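Local atomic coordinates of multisubunit Na+/H+ antiporter, B subunit (Anoxybacillus flavithermus, PDB entry 6Z16), a protein that is probably a membrane-embedded subunit of a multisubunit complex that exchanges sodium ions for protons. Residues Val14-Ile19 with Ile48-Leu53; Ala97-His102 with Leu111-Leu116. All coordinates share one frame; numbering follows the deposited sequence.

Contact 1 of 2, residues Val14-Ile19 with Ile48-Leu53; sequences VVTPII and IVLLLL. With PTY (phosphatidylethanolamine), chain C.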
loop_
_atom_site.group_PDB
_atom_site.type_symbol
_atom_site.label_atom_id
_atom_site.label_comp_id
_atom_site.label_asym_id
_atom_site.label_seq_id
_atom_site.Cartn_x
_atom_site.Cartn_y
_atom_site.Cartn_z
ATOM N N VAL B 14 -21.312 -9.205 -7.276
ATOM C CA VAL B 14 -20.792 -8.292 -6.256
ATOM C C VAL B 14 -21.068 -8.746 -4.827
ATOM O O VAL B 14 -20.560 -8.121 -3.885
ATOM C CB VAL B 14 -21.345 -6.862 -6.407
ATOM C CG1 VAL B 14 -21.014 -6.308 -7.776
ATOM C CG2 VAL B 14 -22.825 -6.837 -6.147
ATOM N N VAL B 15 -21.854 -9.802 -4.628
ATOM C CA VAL B 15 -22.195 -10.273 -3.288
ATOM C C VAL B 15 -21.347 -11.483 -2.889
ATOM O O VAL B 15 -20.985 -11.631 -1.715
ATOM C CB VAL B 15 -23.722 -10.526 -3.219
ATOM C CG1 VAL B 15 -24.111 -11.538 -2.190
ATOM C CG2 VAL B 15 -24.417 -9.229 -2.831
ATOM N N THR B 16 -20.964 -12.308 -3.867
ATOM C CA THR B 16 -20.116 -13.471 -3.589
ATOM C C THR B 16 -18.744 -13.163 -2.952
ATOM O O THR B 16 -18.369 -13.903 -2.019
ATOM C CB THR B 16 -19.981 -14.287 -4.887
ATOM O OG1 THR B 16 -21.284 -14.656 -5.356
ATOM C CG2 THR B 16 -19.174 -15.544 -4.671
ATOM N N PRO B 17 -17.977 -12.117 -3.343
ATOM C CA PRO B 17 -16.715 -11.855 -2.623
ATOM C C PRO B 17 -16.862 -11.506 -1.154
ATOM O O PRO B 17 -15.998 -11.901 -0.366
ATOM C CB PRO B 17 -16.106 -10.681 -3.399
ATOM C CG PRO B 17 -16.630 -10.814 -4.720
ATOM C CD PRO B 17 -18.019 -11.285 -4.563
ATOM N N ILE B 18 -17.923 -10.819 -0.743
ATOM C CA ILE B 18 -17.993 -10.492 0.678
ATOM C C ILE B 18 -18.436 -11.708 1.494
ATOM O O ILE B 18 -18.028 -11.858 2.652
ATOM C CB ILE B 18 -18.868 -9.242 0.914
ATOM C CG1 ILE B 18 -18.670 -8.718 2.335
ATOM C CG2 ILE B 18 -20.333 -9.507 0.674
ATOM C CD1 ILE B 18 -17.244 -8.355 2.637
ATOM N N ILE B 19 -19.177 -12.641 0.884
ATOM C CA ILE B 19 -19.474 -13.906 1.551
ATOM C C ILE B 19 -18.205 -14.732 1.712
ATOM O O ILE B 19 -17.976 -15.339 2.766
ATOM C CB ILE B 19 -20.552 -14.691 0.779
ATOM C CG1 ILE B 19 -21.832 -13.882 0.641
ATOM C CG2 ILE B 19 -20.898 -15.974 1.506
ATOM C CD1 ILE B 19 -22.844 -14.538 -0.252
ATOM N N ILE B 48 -20.924 -20.799 -2.767
ATOM C CA ILE B 48 -21.030 -21.634 -3.963
ATOM C C ILE B 48 -22.496 -21.974 -4.263
ATOM O O ILE B 48 -22.879 -22.127 -5.428
ATOM C CB ILE B 48 -20.152 -22.889 -3.808
ATOM C CG1 ILE B 48 -18.725 -22.488 -3.461
ATOM C CG2 ILE B 48 -20.057 -23.650 -5.111
ATOM C CD1 ILE B 48 -17.871 -23.640 -3.014
ATOM N N VAL B 49 -23.345 -22.034 -3.229
ATOM C CA VAL B 49 -24.788 -22.217 -3.415
ATOM C C VAL B 49 -25.396 -21.021 -4.134
ATOM O O VAL B 49 -26.246 -21.176 -5.019
ATOM C CB VAL B 49 -25.467 -22.476 -2.053
ATOM C CG1 VAL B 49 -26.958 -22.238 -2.106
ATOM C CG2 VAL B 49 -25.275 -23.895 -1.660
ATOM N N LEU B 50 -24.965 -19.812 -3.768
ATOM C CA LEU B 50 -25.444 -18.612 -4.447
ATOM C C LEU B 50 -25.024 -18.601 -5.913
ATOM O O LEU B 50 -25.813 -18.224 -6.795
ATOM C CB LEU B 50 -24.928 -17.375 -3.724
ATOM C CG LEU B 50 -25.371 -16.043 -4.314
ATOM C CD1 LEU B 50 -26.875 -15.898 -4.281
ATOM C CD2 LEU B 50 -24.722 -14.931 -3.548
ATOM N N LEU B 51 -23.797 -19.049 -6.192
ATOM C CA LEU B 51 -23.370 -19.225 -7.580
ATOM C C LEU B 51 -24.192 -20.287 -8.308
ATOM O O LEU B 51 -24.430 -20.165 -9.514
ATOM C CB LEU B 51 -21.888 -19.584 -7.627
ATOM C CG LEU B 51 -20.912 -18.488 -7.218
ATOM C CD1 LEU B 51 -19.526 -19.063 -7.078
ATOM C CD2 LEU B 51 -20.913 -17.391 -8.255
ATOM N N LEU B 52 -24.624 -21.333 -7.598
ATOM C CA LEU B 52 -25.502 -22.341 -8.191
ATOM C C LEU B 52 -26.887 -21.792 -8.480
ATOM O O LEU B 52 -27.541 -22.224 -9.431
ATOM C CB LEU B 52 -25.636 -23.550 -7.268
ATOM C CG LEU B 52 -24.467 -24.507 -7.104
ATOM C CD1 LEU B 52 -24.752 -25.469 -5.984
ATOM C CD2 LEU B 52 -24.281 -25.251 -8.390
ATOM N N LEU B 53 -27.365 -20.879 -7.643
ATOM C CA LEU B 53 -28.683 -20.299 -7.854
ATOM C C LEU B 53 -28.676 -19.292 -8.988
ATOM O O LEU B 53 -29.682 -19.147 -9.687
ATOM C CB LEU B 53 -29.181 -19.648 -6.567
ATOM C CG LEU B 53 -29.507 -20.653 -5.472
ATOM C CD1 LEU B 53 -29.799 -19.945 -4.179
ATOM C CD2 LEU B 53 -30.686 -21.483 -5.894
HETATM C C1 PTY C . -18.190 -5.972 -11.138
HETATM C C2 PTY C . -15.094 -5.359 -16.491
HETATM C C3 PTY C . -16.573 -5.726 -16.715
HETATM O O4 PTY C . -17.776 -4.593 -11.009
HETATM C C5 PTY C . -17.040 -7.871 -12.351
HETATM C C6 PTY C . -16.938 -6.800 -11.295
HETATM O O7 PTY C . -16.428 -7.283 -9.998
HETATM C C8 PTY C . -17.176 -8.051 -9.174
HETATM O O10 PTY C . -18.130 -8.699 -9.513
HETATM C C11 PTY C . -16.657 -7.975 -7.770
HETATM C C12 PTY C . -16.281 -6.551 -7.389
HETATM C C13 PTY C . -16.919 -6.071 -6.100
HETATM C C14 PTY C . -16.478 -6.828 -4.862
HETATM C C15 PTY C . -17.037 -6.247 -3.576
HETATM C C16 PTY C . -16.604 -4.814 -3.326
HETATM C C17 PTY C . -17.293 -4.148 -2.145
HETATM C C18 PTY C . -16.985 -4.786 -0.799
HETATM C C19 PTY C . -17.628 -4.074 0.382
HETATM C C20 PTY C . -17.242 -2.609 0.502
HETATM C C30 PTY C . -18.613 -3.754 -10.401
HETATM C C31 PTY C . -18.043 -2.368 -10.358
HETATM O O30 PTY C . -19.679 -4.078 -9.955
HETATM C C32 PTY C . -16.880 -2.226 -9.387
HETATM C C33 PTY C . -17.298 -2.426 -7.941
HETATM C C34 PTY C . -16.332 -1.825 -6.931
HETATM C C35 PTY C . -16.874 -1.803 -5.513
HETATM C C36 PTY C . -16.029 -0.997 -4.543
HETATM C C37 PTY C . -15.916 0.476 -4.905
HETATM P P1 PTY C . -17.705 -7.036 -14.693
HETATM O O11 PTY C . -17.199 -5.715 -15.410
HETATM O O12 PTY C . -17.547 -8.041 -15.591
HETATM O O13 PTY C . -19.003 -6.871 -14.197
HETATM O O14 PTY C . -16.736 -7.258 -13.620
HETATM N N1 PTY C . -14.265 -6.132 -17.417
#
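L50 carries CG anti to its backbone N (chi1 -179°), and I19 carries CG1 anti to its carbonyl carbon (chi1 -58°), each residue starting out toward the facing helix. At their ends the methyl CD2 of L50 meets CD1 of I19 at 3.8 Å. The same L50 methyl touches V15, its CD2 lying 3.7 Å from CG1 of V15. Both pairs of side chains cross at about a right angle, and one leucine branch meets two residues a helical turn apart. T16 lies between them in sequence and slides past L50 in the opposite direction, OG1 standing 3.9 Å from L50 CD2. Beside it, CD2 of L51 approaches T16 OG1 at 4.0 Å. That hydroxyl is hydrogen-bonded to the carbonyl O of T12, one turn earlier, within its own helix.

Here helices 6-28 and 37-54, which largely coincide with predicted transmembrane spans, run antiparallel: the axes of the short segments make 165° and come no closer than 10.1 Å. Only 176 Å² is buried between the segments, and F69 of a neighbouring subunit packs on both V15 and L50. Helix 6-28 kinks where the N atoms of P17 and I18 make no bond to the preceding turn. CG of P17 lies 4.0 Å from C14 of a phosphatidylethanolamine acyl chain; V14 also lines that lipid site.

Contact 2 of 2, residues Ala97-His102 with Leu111-Leu116; sequences AYKYVH and LHTAVL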
loop_
_atom_site.group_PDB
_atom_site.type_symbol
_atom_site.label_atom_id
_atom_site.label_comp_id
_atom_site.label_asym_id
_atom_site.label_seq_id
_atom_site.Cartn_x
_atom_site.Cartn_y
_atom_site.Cartn_z
ATOM N N ALA B 97 1.582 -29.528 19.218
ATOM C CA ALA B 97 2.601 -28.511 19.442
ATOM C C ALA B 97 2.648 -27.559 18.242
ATOM O O ALA B 97 1.806 -27.622 17.344
ATOM C CB ALA B 97 3.953 -29.164 19.706
ATOM N N TYR B 98 3.634 -26.665 18.209
ATOM C CA TYR B 98 3.739 -25.689 17.132
ATOM C C TYR B 98 4.481 -26.271 15.935
ATOM O O TYR B 98 5.136 -27.311 16.020
ATOM C CB TYR B 98 4.454 -24.429 17.608
ATOM C CG TYR B 98 3.673 -23.616 18.601
ATOM C CD1 TYR B 98 2.684 -22.734 18.180
ATOM C CD2 TYR B 98 3.923 -23.725 19.960
ATOM C CE1 TYR B 98 1.966 -21.986 19.088
ATOM C CE2 TYR B 98 3.211 -22.982 20.876
ATOM C CZ TYR B 98 2.235 -22.116 20.436
ATOM O OH TYR B 98 1.528 -21.376 21.349
ATOM N N LYS B 99 4.389 -25.573 14.805
ATOM C CA LYS B 99 4.995 -26.056 13.572
ATOM C C LYS B 99 5.339 -24.881 12.672
ATOM O O LYS B 99 4.531 -23.960 12.510
ATOM C CB LYS B 99 4.053 -27.019 12.848
ATOM C CG LYS B 99 4.629 -27.709 11.629
ATOM C CD LYS B 99 3.632 -28.712 11.068
ATOM C CE LYS B 99 4.225 -29.527 9.931
ATOM N NZ LYS B 99 4.486 -28.706 8.715
ATOM N N TYR B 100 6.538 -24.925 12.097
ATOM C CA TYR B 100 7.002 -23.923 11.148
ATOM C C TYR B 100 6.693 -24.377 9.732
ATOM O O TYR B 100 7.005 -25.511 9.359
ATOM C CB TYR B 100 8.508 -23.703 11.289
ATOM C CG TYR B 100 8.938 -23.067 12.584
ATOM C CD1 TYR B 100 8.956 -21.688 12.728
ATOM C CD2 TYR B 100 9.321 -23.847 13.666
ATOM C CE1 TYR B 100 9.354 -21.101 13.911
ATOM C CE2 TYR B 100 9.715 -23.272 14.854
ATOM C CZ TYR B 100 9.728 -21.899 14.970
ATOM O OH TYR B 100 10.122 -21.320 16.152
ATOM N N VAL B 101 6.086 -23.498 8.946
ATOM C CA VAL B 101 5.943 -23.712 7.510
ATOM C C VAL B 101 6.699 -22.606 6.778
ATOM O O VAL B 101 6.428 -21.412 6.964
ATOM C CB VAL B 101 4.469 -23.816 7.074
ATOM C CG1 VAL B 101 3.900 -25.158 7.497
ATOM C CG2 VAL B 101 3.606 -22.722 7.688
ATOM N N HIS B 102 7.699 -23.011 5.998
ATOM C CA HIS B 102 8.392 -22.143 5.049
ATOM C C HIS B 102 8.378 -22.899 3.718
ATOM O O HIS B 102 9.308 -23.625 3.356
ATOM C CB HIS B 102 9.804 -21.750 5.553
ATOM C CG HIS B 102 10.694 -22.906 5.899
ATOM N ND1 HIS B 102 10.556 -23.632 7.062
ATOM C CD2 HIS B 102 11.753 -23.440 5.245
ATOM C CE1 HIS B 102 11.478 -24.578 7.100
ATOM N NE2 HIS B 102 12.218 -24.483 6.010
ATOM N N LEU B 111 2.855 -21.713 13.387
ATOM C CA LEU B 111 1.446 -21.816 13.720
ATOM C C LEU B 111 1.194 -23.011 14.628
ATOM O O LEU B 111 1.933 -23.998 14.609
ATOM C CB LEU B 111 0.587 -21.899 12.447
ATOM C CG LEU B 111 0.865 -22.968 11.388
ATOM C CD1 LEU B 111 0.085 -24.255 11.616
ATOM C CD2 LEU B 111 0.584 -22.415 9.997
ATOM N N HIS B 112 0.134 -22.903 15.419
ATOM C CA HIS B 112 -0.326 -23.999 16.252
ATOM C C HIS B 112 -1.061 -24.998 15.370
ATOM O O HIS B 112 -1.835 -24.610 14.496
ATOM C CB HIS B 112 -1.238 -23.452 17.347
ATOM C CG HIS B 112 -1.475 -24.393 18.480
ATOM N ND1 HIS B 112 -2.464 -25.352 18.458
ATOM C CD2 HIS B 112 -0.871 -24.503 19.686
ATOM C CE1 HIS B 112 -2.447 -26.021 19.596
ATOM N NE2 HIS B 112 -1.489 -25.526 20.358
ATOM N N THR B 113 -0.808 -26.290 15.583
ATOM C CA THR B 113 -1.295 -27.293 14.639
ATOM C C THR B 113 -2.754 -27.675 14.831
ATOM O O THR B 113 -3.238 -28.553 14.110
ATOM C CB THR B 113 -0.446 -28.559 14.701
ATOM O OG1 THR B 113 -0.415 -29.046 16.041
ATOM C CG2 THR B 113 0.944 -28.288 14.239
ATOM N N ALA B 114 -3.470 -27.050 15.763
ATOM C CA ALA B 114 -4.916 -27.223 15.812
ATOM C C ALA B 114 -5.609 -26.518 14.652
ATOM O O ALA B 114 -6.750 -26.862 14.315
ATOM C CB ALA B 114 -5.453 -26.716 17.146
ATOM N N VAL B 115 -4.927 -25.565 14.016
ATOM C CA VAL B 115 -5.498 -24.836 12.896
ATOM C C VAL B 115 -5.555 -25.712 11.649
ATOM O O VAL B 115 -6.491 -25.607 10.854
ATOM C CB VAL B 115 -4.693 -23.541 12.686
ATOM C CG1 VAL B 115 -5.257 -22.695 11.552
ATOM C CG2 VAL B 115 -4.660 -22.747 13.981
ATOM N N LEU B 116 -4.595 -26.624 11.466
ATOM C CA LEU B 116 -4.707 -27.560 10.346
ATOM C C LEU B 116 -5.770 -28.621 10.595
ATOM O O LEU B 116 -6.373 -29.131 9.640
ATOM C CB LEU B 116 -3.360 -28.211 10.038
ATOM C CG LEU B 116 -2.544 -27.551 8.919
ATOM C CD1 LEU B 116 -2.036 -26.186 9.298
ATOM C CD2 LEU B 116 -1.397 -28.452 8.484
#
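The carbonyl O of A97 receives two donors from T113: OG1 at 2.9 Å, lying in the carbonyl plane, and the backbone N at 3.4 Å in a weak bond. T113 places OG1 between its backbone N and carbonyl carbon (chi1 55°), while its CG2 lies 3.6 Å from CB of K99. A valine in place of T113 would probably leave the A97 carbonyl without its hydroxyl donor, held from this residue by the weak amide bond alone.

Next along, K99 and L111 satisfy each other's backbone: K99 N donates to L111 O and L111 N to K99 O, both at 2.9 Å. L111 O also takes a CA-H...O contact from Y98. The two N-H...O bonds are rungs of an antiparallel beta hairpin, strands 98-101 and 109-112, with K99-L111 the hydrogen-bonded pair and Y98-H112 the non-hydrogen-bonded one; V101 continues the backbone bonding to T109.

On the Y98-H112 face the rings form a T-shaped stack: the edge of the H112 imidazole points at the face of the Y98 ring, planes at 89°, with CD2 of H112 3.8 Å from CE1 of Y98 and offset toward the rim. ND1 of the same imidazole accepts a weak capping bond from A114 N, where the chain turns into helix 114-137. A776 of a neighbouring subunit packs on Y98 and H112. Elsewhere, V101 CG2 meets L111 CD2 at 3.8 Å.

The helix pair of contact 1 comes entirely earlier in the chain than contact 2, and the two lie across the molecule from each other, centres about 31 Å apart and nearest atoms about 17 Å apart, so they do not touch. The first is a buried antiparallel pair of helices, 6-28 and 37-54; the second pairs the two hairpin strands just before helix 114-137. They share no helix or strand, yet all four segments belong to the one MnhB-related domain. Helix 114-137 links the two regions: it starts at contact 2, while further along M130 and I133 pack against helix 37-54. Neighbouring subunits touch both, consistent with a subunit built into a larger antiporter complex.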